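Local coordinates for putative Vgr protein (PDB 3WIT), which is a VgrG component of the type 6 secretion system, its trimeric C-terminal beta-helix probably forming part of the puncturing spike, at residues A[45-48]-A[54-57]. Numbering follows the deposited sequence.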
ATOM      1  N   GLY A  45      -3.698   7.201  10.292  1.00 37.34           N
ATOM      2  CA  GLY A  45      -2.807   6.481   9.386  1.00 34.04           C
ATOM      3  C   GLY A  45      -3.502   5.894   8.176  1.00 34.63           C
ATOM      4  O   GLY A  45      -4.526   6.409   7.702  1.00 34.10           O
ATOM      5  N   ILE A  46      -2.968   4.782   7.687  1.00 33.32           N
ATOM      6  CA  ILE A  46      -3.458   4.184   6.458  1.00 31.34           C
ATOM      7  C   ILE A  46      -3.676   2.707   6.714  1.00 39.48           C
ATOM      8  O   ILE A  46      -2.852   2.047   7.356  1.00 35.69           O
ATOM      9  CB  ILE A  46      -2.435   4.357   5.317  1.00 30.04           C
ATOM     10  CG1 ILE A  46      -2.156   5.847   5.090  1.00 34.16           C
ATOM     11  CG2 ILE A  46      -2.911   3.614   4.046  1.00 35.14           C
ATOM     12  CD1 ILE A  46      -1.070   6.161   3.990  1.00 38.06           C
ATOM     13  N   GLN A  47      -4.808   2.187   6.268  1.00 33.41           N
ATOM     14  CA  GLN A  47      -5.008   0.732   6.346  1.00 30.39           C
ATOM     15  C   GLN A  47      -5.408   0.181   4.986  1.00 36.56           C
ATOM     16  O   GLN A  47      -6.288   0.733   4.328  1.00 35.00           O
ATOM     17  CB  GLN A  47      -6.069   0.404   7.381  1.00 33.93           C
ATOM     18  CG  GLN A  47      -6.282  -1.085   7.565  1.00 36.72           C
ATOM     19  CD  GLN A  47      -6.816  -1.393   8.922  1.00 50.81           C
ATOM     20  OE1 GLN A  47      -6.275  -0.943   9.926  1.00 56.23           O
ATOM     21  NE2 GLN A  47      -7.908  -2.133   8.971  1.00 50.41           N
ATOM     22  N   LEU A  48      -4.745  -0.900   4.572  1.00 31.65           N
ATOM     23  CA  LEU A  48      -5.091  -1.634   3.377  1.00 33.80           C
ATOM     24  C   LEU A  48      -5.472  -3.025   3.833  1.00 37.71           C
ATOM     25  O   LEU A  48      -4.733  -3.645   4.608  1.00 36.38           O
ATOM     26  CB  LEU A  48      -3.886  -1.698   2.430  1.00 28.97           C
ATOM     27  CG  LEU A  48      -3.181  -0.387   2.023  1.00 30.21           C
ATOM     28  CD1 LEU A  48      -2.012  -0.029   2.934  1.00 32.20           C
ATOM     29  CD2 LEU A  48      -2.662  -0.484   0.583  1.00 35.18           C
ATOM     30  N   THR A  54      -6.177 -10.258   6.047  1.00 37.15           N
ATOM     31  CA  THR A  54      -5.014  -9.726   5.339  1.00 35.13           C
ATOM     32  C   THR A  54      -5.014  -8.231   5.565  1.00 38.40           C
ATOM     33  O   THR A  54      -5.958  -7.541   5.132  1.00 37.74           O
ATOM     34  CB  THR A  54      -5.141  -9.996   3.842  1.00 37.93           C
ATOM     35  OG1 THR A  54      -5.186 -11.418   3.614  1.00 38.77           O
ATOM     36  CG2 THR A  54      -3.974  -9.353   3.065  1.00 34.40           C
ATOM     37  N   VAL A  55      -3.996  -7.707   6.250  1.00 35.96           N
ATOM     38  CA  VAL A  55      -3.987  -6.267   6.581  1.00 33.24           C
ATOM     39  C   VAL A  55      -2.600  -5.659   6.599  1.00 37.05           C
ATOM     40  O   VAL A  55      -1.686  -6.226   7.192  1.00 38.94           O
ATOM     41  CB  VAL A  55      -4.539  -5.995   8.004  1.00 41.89           C
ATOM     42  CG1 VAL A  55      -4.576  -4.497   8.264  1.00 45.94           C
ATOM     43  CG2 VAL A  55      -5.911  -6.597   8.225  1.00 42.61           C
ATOM     44  N   ILE A  56      -2.430  -4.514   5.951  1.00 35.14           N
ATOM     45  CA  ILE A  56      -1.256  -3.684   6.182  1.00 32.81           C
ATOM     46  C   ILE A  56      -1.731  -2.389   6.818  1.00 39.14           C
ATOM     47  O   ILE A  56      -2.571  -1.684   6.253  1.00 34.91           O
ATOM     48  CB  ILE A  56      -0.513  -3.375   4.889  1.00 31.13           C
ATOM     49  CG1 ILE A  56       0.006  -4.676   4.282  1.00 32.52           C
ATOM     50  CG2 ILE A  56       0.644  -2.381   5.148  1.00 35.60           C
ATOM     51  CD1 ILE A  56       0.611  -4.514   2.921  1.00 35.97           C
ATOM     52  N   ARG A  57      -1.225  -2.095   8.007  1.00 35.25           N
ATOM     53  CA  ARG A  57      -1.564  -0.856   8.681  1.00 34.11           C
ATOM     54  C   ARG A  57      -0.312  -0.001   8.886  1.00 38.68           C
ATOM     55  O   ARG A  57       0.725  -0.488   9.354  1.00 35.34           O
ATOM     56  CB  ARG A  57      -2.202  -1.161  10.029  1.00 34.80           C
ATOM     57  CG  ARG A  57      -2.271   0.069  10.891  1.00 54.15           C
ATOM     58  CD  ARG A  57      -3.646   0.691  10.880  1.00 70.37           C
ATOM     59  NE  ARG A  57      -4.199   0.692  12.232  1.00 81.77           N
ATOM     60  CZ  ARG A  57      -4.528  -0.410  12.905  1.00 88.39           C
ATOM     61  NH1 ARG A  57      -4.364  -1.612  12.349  1.00 86.20           N
ATOM     62  NH2 ARG A  57      -5.019  -0.311  14.141  1.00 90.01           N
TER
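Leu48 and Ile56 pair across an antiparallel beta hairpin, strands 45-50 and 54-59, one of the hairpins from which three chains build the triple-stranded beta-helix of this VgrG domain. Two backbone hydrogen bonds close the pair: Leu48 N reaches Ile56 O at 2.9 Å, almost straight at 174°, and Ile56 N reaches Leu48 O at 2.8 Å with more bend, 160°. The tight side of the sheet carries Leu48 and Ile56, both buried. With CG beside its backbone N and a chi2 lying off the usual staggered values, Leu48 brings CD1 against the near side of Ile56, 4.2 Å from Ile56 CB and just as far from its CG2. This same face turns into the trimer: Leu48 packs on Leu48 of the third subunit and Leu58 of the second, while Ile56 meets Ile63 of the second.

The face bearing Gln47, Val55 and Arg57 is looser and more open to solvent. Gln47 and Arg57 form a non-hydrogen-bonded pair whose CA atoms lie 4.5 Å apart. Gln47, with CG anti to its N and an extended chain, crosses Val55 at a slant, Gln47 CG lying 3.9 Å from Val55 CG1. Arg57 bends at chi2 and chi3 and brings one face of its guanidinium against Gln47 OE1, the amide and guanidinium planes inclined by 54°. The same amide is tied down through its other end, NE2 being hydrogen-bonded to Gln49 OE1. Because Gln47 OE1 sits over that guanidinium face, the angle is too poor for a hydrogen bond, although Arg57 NH1 is only 3.2 Å from Gln47 OE1.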